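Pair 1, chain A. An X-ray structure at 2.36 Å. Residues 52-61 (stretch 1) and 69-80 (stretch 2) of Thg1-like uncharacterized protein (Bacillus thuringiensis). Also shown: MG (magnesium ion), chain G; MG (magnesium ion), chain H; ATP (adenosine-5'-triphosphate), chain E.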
# COMPACT_ATOMS: atom_id res chain seq x y z
N ALA A 52 12.43 12.58 30.47
CA ALA A 52 11.86 13.42 29.42
C ALA A 52 11.07 12.55 28.45
O ALA A 52 10.07 13.00 27.88
CB ALA A 52 12.97 14.17 28.70
N PHE A 53 11.53 11.32 28.26
CA PHE A 53 10.80 10.35 27.45
C PHE A 53 9.55 9.89 28.17
O PHE A 53 8.51 9.66 27.56
CB PHE A 53 11.68 9.14 27.12
CG PHE A 53 12.56 9.33 25.92
CD1 PHE A 53 12.03 9.25 24.64
CD2 PHE A 53 13.92 9.58 26.06
CE1 PHE A 53 12.83 9.42 23.53
CE2 PHE A 53 14.73 9.75 24.95
CZ PHE A 53 14.18 9.67 23.69
N TRP A 54 9.66 9.74 29.49
CA TRP A 54 8.54 9.28 30.30
C TRP A 54 7.39 10.28 30.29
O TRP A 54 6.22 9.90 30.28
CB TRP A 54 8.99 8.98 31.73
CG TRP A 54 10.06 7.93 31.81
CD1 TRP A 54 10.45 7.08 30.81
CD2 TRP A 54 10.88 7.62 32.94
NE1 TRP A 54 11.46 6.26 31.25
CE2 TRP A 54 11.75 6.58 32.55
CE3 TRP A 54 10.98 8.13 34.24
CZ2 TRP A 54 12.69 6.03 33.42
CZ3 TRP A 54 11.91 7.58 35.10
CH2 TRP A 54 12.75 6.54 34.69
N GLU A 55 7.74 11.57 30.30
CA GLU A 55 6.73 12.62 30.21
C GLU A 55 6.16 12.66 28.80
O GLU A 55 4.99 13.00 28.60
CB GLU A 55 7.33 13.98 30.59
CG GLU A 55 7.60 14.13 32.07
CD GLU A 55 6.35 13.97 32.90
OE1 GLU A 55 5.40 14.76 32.71
OE2 GLU A 55 6.30 13.05 33.75
N THR A 56 7.00 12.33 27.82
CA THR A 56 6.56 12.24 26.44
C THR A 56 5.59 11.07 26.29
O THR A 56 4.54 11.20 25.66
CB THR A 56 7.75 12.05 25.48
OG1 THR A 56 8.62 13.18 25.58
CG2 THR A 56 7.27 11.91 24.05
N CYS A 57 5.94 9.94 26.89
CA CYS A 57 5.11 8.75 26.86
C CYS A 57 3.72 8.99 27.45
O CYS A 57 2.73 8.44 26.97
CB CYS A 57 5.79 7.60 27.60
SG CYS A 57 7.20 6.89 26.74
N LYS A 58 3.66 9.80 28.50
CA LYS A 58 2.38 10.15 29.11
C LYS A 58 1.57 10.99 28.15
O LYS A 58 0.39 10.73 27.91
CB LYS A 58 2.60 10.91 30.42
CG LYS A 58 3.25 10.10 31.54
CD LYS A 58 3.37 10.94 32.80
CE LYS A 58 3.97 10.15 33.95
NZ LYS A 58 4.02 10.96 35.20
N TYR A 59 2.22 12.02 27.60
CA TYR A 59 1.59 12.94 26.67
C TYR A 59 0.99 12.22 25.46
O TYR A 59 -0.06 12.60 24.96
CB TYR A 59 2.61 13.98 26.21
CG TYR A 59 2.07 15.06 25.30
CD1 TYR A 59 1.21 16.04 25.78
CD2 TYR A 59 2.45 15.12 23.96
CE1 TYR A 59 0.72 17.03 24.95
CE2 TYR A 59 1.96 16.11 23.12
CZ TYR A 59 1.10 17.06 23.62
OH TYR A 59 0.62 18.05 22.79
N LEU A 60 1.68 11.18 25.00
CA LEU A 60 1.22 10.39 23.87
C LEU A 60 -0.03 9.59 24.22
O LEU A 60 -1.02 9.61 23.49
CB LEU A 60 2.32 9.45 23.38
CG LEU A 60 3.50 10.09 22.64
CD1 LEU A 60 4.65 9.12 22.50
CD2 LEU A 60 3.05 10.59 21.28
N ALA A 61 0.02 8.88 25.34
CA ALA A 61 -1.08 8.03 25.77
C ALA A 61 -2.34 8.84 26.07
O ALA A 61 -3.45 8.36 25.89
CB ALA A 61 -0.67 7.21 26.98
N LEU A 69 -1.26 0.95 26.15
CA LEU A 69 0.03 0.79 26.80
C LEU A 69 1.15 1.44 25.99
O LEU A 69 1.14 1.42 24.76
CB LEU A 69 0.33 -0.70 27.01
CG LEU A 69 1.58 -1.09 27.82
CD1 LEU A 69 1.30 -2.32 28.66
CD2 LEU A 69 2.77 -1.33 26.91
N VAL A 70 2.10 2.04 26.70
CA VAL A 70 3.29 2.60 26.07
C VAL A 70 4.53 1.97 26.68
O VAL A 70 4.59 1.76 27.89
CB VAL A 70 3.36 4.13 26.26
CG1 VAL A 70 4.52 4.70 25.48
CG2 VAL A 70 2.05 4.78 25.83
N TYR A 71 5.51 1.65 25.84
CA TYR A 71 6.76 1.07 26.33
C TYR A 71 7.96 1.90 25.89
O TYR A 71 8.15 2.16 24.70
CB TYR A 71 6.91 -0.37 25.84
CG TYR A 71 8.26 -0.97 26.15
CD1 TYR A 71 8.56 -1.43 27.43
CD2 TYR A 71 9.24 -1.08 25.17
CE1 TYR A 71 9.79 -1.99 27.72
CE2 TYR A 71 10.47 -1.63 25.45
CZ TYR A 71 10.74 -2.08 26.72
OH TYR A 71 11.98 -2.63 27.01
N HIS A 72 8.78 2.31 26.86
CA HIS A 72 9.99 3.06 26.55
C HIS A 72 11.27 2.27 26.76
O HIS A 72 11.39 1.48 27.69
CB HIS A 72 10.07 4.36 27.35
CG HIS A 72 11.38 5.07 27.21
ND1 HIS A 72 12.34 5.05 28.20
CD2 HIS A 72 11.90 5.78 26.19
CE1 HIS A 72 13.40 5.74 27.79
NE2 HIS A 72 13.16 6.19 26.58
N GLN A 73 12.24 2.51 25.88
CA GLN A 73 13.58 1.96 25.99
C GLN A 73 14.50 2.75 25.07
O GLN A 73 14.16 3.00 23.92
CB GLN A 73 13.59 0.48 25.61
CG GLN A 73 14.92 -0.01 25.10
CD GLN A 73 14.95 -0.17 23.59
OE1 GLN A 73 15.73 0.48 22.90
NE2 GLN A 73 14.08 -1.03 23.07
N SER A 74 15.65 3.16 25.60
CA SER A 74 16.60 3.99 24.85
C SER A 74 15.92 5.23 24.27
O SER A 74 15.38 6.06 25.01
CB SER A 74 17.27 3.19 23.73
OG SER A 74 17.83 1.99 24.23
N ASP A 75 15.96 5.36 22.95
CA ASP A 75 15.36 6.51 22.28
C ASP A 75 14.12 6.12 21.48
O ASP A 75 13.71 6.84 20.57
CB ASP A 75 16.38 7.17 21.35
CG ASP A 75 16.76 6.28 20.18
OD1 ASP A 75 16.72 5.04 20.33
OD2 ASP A 75 17.08 6.83 19.10
N GLU A 76 13.52 4.98 21.82
CA GLU A 76 12.35 4.51 21.10
C GLU A 76 11.11 4.45 21.99
O GLU A 76 11.21 4.24 23.20
CB GLU A 76 12.60 3.15 20.45
CG GLU A 76 12.46 1.98 21.40
CD GLU A 76 12.52 0.65 20.68
OE1 GLU A 76 13.19 0.56 19.63
OE2 GLU A 76 11.88 -0.31 21.17
N ILE A 77 9.94 4.64 21.37
CA ILE A 77 8.67 4.60 22.09
C ILE A 77 7.65 3.77 21.31
O ILE A 77 7.24 4.15 20.21
CB ILE A 77 8.10 6.01 22.30
CG1 ILE A 77 9.02 6.84 23.20
CG2 ILE A 77 6.71 5.94 22.91
CD1 ILE A 77 8.50 8.22 23.50
N SER A 78 7.25 2.64 21.88
CA SER A 78 6.23 1.80 21.27
C SER A 78 4.88 2.02 21.95
O SER A 78 4.79 2.06 23.17
CB SER A 78 6.62 0.32 21.34
OG SER A 78 7.70 0.03 20.48
N ILE A 79 3.83 2.15 21.14
CA ILE A 79 2.49 2.39 21.66
C ILE A 79 1.50 1.35 21.15
O ILE A 79 1.38 1.13 19.94
CB ILE A 79 1.99 3.79 21.27
CG1 ILE A 79 3.02 4.85 21.65
CG2 ILE A 79 0.64 4.07 21.91
CD1 ILE A 79 2.77 6.21 21.03
N LEU A 80 0.80 0.70 22.08
CA LEU A 80 -0.23 -0.27 21.72
C LEU A 80 -1.59 0.41 21.64
O LEU A 80 -2.09 0.95 22.63
CB LEU A 80 -0.29 -1.41 22.73
CG LEU A 80 -1.54 -2.30 22.65
CD1 LEU A 80 -1.62 -3.02 21.31
CD2 LEU A 80 -1.59 -3.29 23.80
MG MG G . 17.29 6.57 17.00
MG MG H . 16.85 3.67 18.43
PG ATP E . 18.99 6.81 13.88
O1G ATP E . 19.38 5.43 13.39
O2G ATP E . 18.91 7.86 12.79
O3G ATP E . 17.82 6.81 14.82
PB ATP E . 20.42 6.86 16.31
O1B ATP E . 19.21 7.34 17.08
O2B ATP E . 21.79 7.31 16.76
O3B ATP E . 20.26 7.27 14.76
PA ATP E . 19.98 4.43 17.58
O1A ATP E . 20.43 2.99 17.43
O2A ATP E . 18.53 4.75 17.85
O3A ATP E . 20.44 5.25 16.28
O5' ATP E . 20.88 5.14 18.71
C5' ATP E . 20.34 5.42 20.00
C4' ATP E . 21.36 6.24 20.79
O4' ATP E . 20.73 6.93 21.87
C3' ATP E . 22.44 5.35 21.39
O3' ATP E . 23.69 5.60 20.74
C2' ATP E . 22.53 5.75 22.85
O2' ATP E . 23.88 6.11 23.19
C1' ATP E . 21.61 6.95 23.00
N9 ATP E . 20.84 6.88 24.27
C8 ATP E . 19.68 6.22 24.46
N7 ATP E . 19.24 6.36 25.74
C5 ATP E . 20.14 7.12 26.39
C6 ATP E . 20.29 7.64 27.77
N6 ATP E . 19.37 7.38 28.73
N1 ATP E . 21.38 8.40 28.04
C2 ATP E . 22.30 8.67 27.10
N3 ATP E . 22.23 8.22 25.83
C4 ATP E . 21.19 7.45 25.42
O HOH W 1 16.53 2.03 17.39

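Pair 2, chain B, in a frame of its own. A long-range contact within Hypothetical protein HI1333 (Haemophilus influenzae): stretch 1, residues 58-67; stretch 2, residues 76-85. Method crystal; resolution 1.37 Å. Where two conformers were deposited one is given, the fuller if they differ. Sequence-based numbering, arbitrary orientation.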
# COMPACT_ATOMS: atom_id res chain seq x y z
N THR B 58 8.76 9.72 -10.42
CA THR B 58 9.34 9.36 -9.11
C THR B 58 8.41 8.45 -8.34
O THR B 58 8.78 7.44 -7.76
CB THR B 58 9.63 10.67 -8.37
OG1 THR B 58 10.69 11.27 -9.15
CG2 THR B 58 10.12 10.49 -6.93
N LYS B 59 7.12 8.81 -8.35
CA LYS B 59 6.14 8.01 -7.67
C LYS B 59 6.09 6.61 -8.28
O LYS B 59 5.98 5.64 -7.54
CB LYS B 59 4.80 8.68 -7.70
CG LYS B 59 3.72 7.88 -6.97
CD LYS B 59 2.54 8.83 -6.74
CE LYS B 59 1.88 9.04 -8.09
NZ LYS B 59 0.44 9.43 -8.01
N GLN B 60 6.21 6.53 -9.61
CA GLN B 60 6.16 5.23 -10.23
C GLN B 60 7.34 4.36 -9.80
O GLN B 60 7.18 3.16 -9.58
CB GLN B 60 6.11 5.35 -11.77
CG GLN B 60 5.74 4.04 -12.42
CD GLN B 60 4.32 3.64 -12.06
OE1 GLN B 60 3.38 4.38 -12.34
NE2 GLN B 60 4.16 2.47 -11.43
N LEU B 61 8.54 4.93 -9.72
CA LEU B 61 9.71 4.20 -9.21
C LEU B 61 9.42 3.61 -7.83
O LEU B 61 9.70 2.45 -7.58
CB LEU B 61 10.90 5.15 -9.15
CG LEU B 61 11.67 5.65 -10.30
CD1 LEU B 61 12.75 6.65 -9.88
CD2 LEU B 61 12.42 4.53 -11.05
N ILE B 62 8.89 4.46 -6.96
CA ILE B 62 8.54 4.04 -5.60
C ILE B 62 7.51 2.94 -5.61
O ILE B 62 7.72 1.94 -4.91
CB ILE B 62 8.08 5.25 -4.77
CG1 ILE B 62 9.23 6.22 -4.50
CG2 ILE B 62 7.42 4.80 -3.49
CD1 ILE B 62 8.87 7.62 -4.08
N ILE B 63 6.42 3.07 -6.34
CA ILE B 63 5.39 2.06 -6.41
C ILE B 63 6.00 0.74 -6.85
O ILE B 63 5.76 -0.34 -6.29
CB ILE B 63 4.26 2.45 -7.40
CG1 ILE B 63 3.41 3.59 -6.89
CG2 ILE B 63 3.41 1.23 -7.77
CD1 ILE B 63 2.45 4.25 -7.84
N ASN B 64 6.77 0.81 -7.93
CA ASN B 64 7.31 -0.43 -8.49
C ASN B 64 8.20 -1.14 -7.50
O ASN B 64 8.17 -2.38 -7.41
CB ASN B 64 8.07 -0.11 -9.78
CG ASN B 64 7.17 0.29 -10.92
OD1 ASN B 64 5.96 0.22 -10.80
ND2 ASN B 64 7.77 0.71 -12.04
N ALA B 65 9.01 -0.38 -6.77
CA ALA B 65 9.91 -0.98 -5.81
C ALA B 65 9.14 -1.62 -4.64
O ALA B 65 9.47 -2.69 -4.16
CB ALA B 65 10.89 0.04 -5.27
N ILE B 66 8.14 -0.91 -4.14
CA ILE B 66 7.33 -1.41 -3.03
C ILE B 66 6.69 -2.73 -3.47
O ILE B 66 6.72 -3.72 -2.75
CB ILE B 66 6.29 -0.40 -2.52
CG1 ILE B 66 6.93 0.85 -1.93
CG2 ILE B 66 5.30 -1.07 -1.57
CD1 ILE B 66 6.03 1.99 -1.65
N VAL B 67 6.04 -2.77 -4.63
CA VAL B 67 5.36 -3.99 -5.06
C VAL B 67 6.38 -5.09 -5.24
O VAL B 67 6.15 -6.24 -4.87
CB VAL B 67 4.57 -3.69 -6.35
CG1 VAL B 67 4.12 -4.97 -7.00
CG2 VAL B 67 3.38 -2.77 -6.01
N GLN B 76 -5.07 1.34 -5.16
CA GLN B 76 -5.40 2.66 -5.64
C GLN B 76 -4.14 3.52 -5.54
O GLN B 76 -3.43 3.43 -4.57
CB GLN B 76 -6.51 3.30 -4.81
CG GLN B 76 -7.00 4.66 -5.23
CD GLN B 76 -8.13 5.17 -4.36
OE1 GLN B 76 -8.23 4.88 -3.16
NE2 GLN B 76 -9.03 5.91 -4.96
N THR B 77 -3.92 4.31 -6.55
CA THR B 77 -2.98 5.38 -6.53
C THR B 77 -3.76 6.68 -6.81
O THR B 77 -4.36 6.74 -7.86
CB THR B 77 -2.02 5.29 -7.74
OG1 THR B 77 -1.41 4.01 -7.75
CG2 THR B 77 -1.00 6.42 -7.61
N ILE B 78 -3.81 7.61 -5.90
CA ILE B 78 -4.52 8.85 -6.16
C ILE B 78 -3.72 9.92 -5.45
O ILE B 78 -3.53 9.86 -4.24
CB ILE B 78 -5.97 8.84 -5.63
CG1 ILE B 78 -5.99 8.55 -4.14
CG2 ILE B 78 -6.80 7.90 -6.47
CD1 ILE B 78 -7.29 8.22 -3.46
N GLY B 79 -3.24 10.83 -6.29
CA GLY B 79 -2.48 11.92 -5.71
C GLY B 79 -1.27 11.33 -5.04
O GLY B 79 -0.50 10.58 -5.62
N HIS B 80 -1.14 11.69 -3.76
CA HIS B 80 0.05 11.37 -3.03
C HIS B 80 -0.12 10.13 -2.16
O HIS B 80 0.77 9.85 -1.36
CB HIS B 80 0.48 12.59 -2.19
CG HIS B 80 -0.52 13.02 -1.17
ND1 HIS B 80 -1.86 13.19 -1.45
CD2 HIS B 80 -0.39 13.30 0.14
CE1 HIS B 80 -2.50 13.58 -0.36
NE2 HIS B 80 -1.63 13.65 0.63
N ILE B 81 -1.19 9.38 -2.34
CA ILE B 81 -1.48 8.24 -1.49
C ILE B 81 -1.45 6.98 -2.34
O ILE B 81 -2.06 6.88 -3.42
CB ILE B 81 -2.88 8.33 -0.84
CG1 ILE B 81 -3.03 9.57 0.05
CG2 ILE B 81 -3.27 7.07 -0.09
CD1 ILE B 81 -2.18 9.49 1.30
N LEU B 82 -0.74 6.01 -1.83
CA LEU B 82 -0.73 4.65 -2.36
C LEU B 82 -1.48 3.72 -1.41
O LEU B 82 -1.10 3.62 -0.26
CB LEU B 82 0.69 4.09 -2.44
CG LEU B 82 1.78 4.90 -3.15
CD1 LEU B 82 3.06 4.10 -3.14
CD2 LEU B 82 1.31 5.28 -4.53
N VAL B 83 -2.49 3.03 -1.91
CA VAL B 83 -3.22 2.07 -1.11
C VAL B 83 -2.76 0.67 -1.55
O VAL B 83 -2.78 0.37 -2.76
CB VAL B 83 -4.73 2.22 -1.32
CG1 VAL B 83 -5.45 1.22 -0.40
CG2 VAL B 83 -5.23 3.66 -1.06
N LEU B 84 -2.33 -0.13 -0.60
CA LEU B 84 -1.72 -1.43 -0.85
C LEU B 84 -2.39 -2.51 -0.01
O LEU B 84 -2.87 -2.19 1.09
CB LEU B 84 -0.24 -1.41 -0.54
CG LEU B 84 0.63 -0.41 -1.28
CD1 LEU B 84 1.94 -0.19 -0.56
CD2 LEU B 84 0.87 -0.92 -2.67
N TYR B 85 -2.36 -3.74 -0.47
CA TYR B 85 -2.93 -4.85 0.28
C TYR B 85 -2.11 -6.10 0.15
O TYR B 85 -1.72 -6.47 -0.96
CB TYR B 85 -4.37 -5.13 -0.16
CG TYR B 85 -4.98 -6.37 0.45
CD1 TYR B 85 -5.56 -6.35 1.72
CD2 TYR B 85 -5.01 -7.59 -0.22
CE1 TYR B 85 -6.13 -7.50 2.26
CE2 TYR B 85 -5.58 -8.72 0.31
CZ TYR B 85 -6.14 -8.68 1.55
OH TYR B 85 -6.71 -9.80 2.09

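The sharpest difference between the two pairs lies where the helix passes the hairpin turn: pair 1 fills that place with aromatic rings, pair 2 with a single charged chain. In pair 1, Phe A53 points toward the hairpin and lies beside His A72, their planes 26° from parallel but slid so far apart that the rings barely overlap. Instead, CB of Phe A53 sits over the imidazole face, 3.6 Å from the centroid of the His A72 ring. At the matching position of pair 2, Lys B59 also points toward the hairpin, but its amine reaches a backbone carbonyl, NZ of Lys B59 donating a hydrogen bond to O of Gly B79 at 2.8 Å.

These solutions are built on one scaffold. A helix packs against a β-hairpin closed by a type II' turn, and 14 central residues superpose with an RMSD of 0.7 Å. The helix runs roughly along the second strand in both, at 25° in pair 1 and 18° in pair 2. The turns, Gln A73 to Glu A76 and Ile B78 to Ile B81, match position by position. Ser A74 falls on Gly B79, both with positive phi, a conformation that by itself favours glycine but which serine adopts here.

The turn carbonyl meets two different partners. O of Ser A74 lies over one face of the Phe A53 ring, 3.7 Å from CE2 of Phe A53, and accepts a weak hydrogen bond from NE2 of His A72 at 2.7 Å. In pair 2 the equivalent carbonyl takes the lysine hydrogen bond. Where pair 1 has His A72, pair 2 has the smaller Thr B77, and the lysine amine passes close by, with NZ of Lys B59 3.4 Å from CG2 of Thr B77.

Farther along the helix the chemistry converges. Cys A57 matches Ile B63, and each meets the matched residue, Ile A77 or Leu B82, of the second strand: SG of Cys A57 lies 3.7 Å from CD1 of Ile A77, while CG1 of Ile B63 lies 3.6 Å from CD2 of Leu B82. One turn on, Leu A60 and Ile B66 both point toward the hairpin. Leu A60 CD1 packs 3.8 Å from Ile A79 CD1; Ile B66 CG2 packs 3.6 Å from Leu B84 CD1. Leucine sits on the helix and isoleucine on the strand in pair 1, the reverse in pair 2, and the contact is similar in both, with the matched side-chain centres at these two positions within 1.0 Å.

The turn also carries different chemistry. Asp A75 matches His B80, and the CA-to-CB bonds of both point away from the helix, although CB of Asp A75 still touches Phe A53. OD2 of Asp A75 binds one magnesium ion (MG, chain G) at 2.1 Å and OD1 of Asp A75 the other (MG, chain H) at 2.4 Å; three ATP oxygens also bind the first ion and one of them, O2A, binds both. The general lesson is that a shared backbone arrangement can bring matched positions together, with a similar apolar layer in both pairs while the contact beside the turn is aromatic in one and charged in the other.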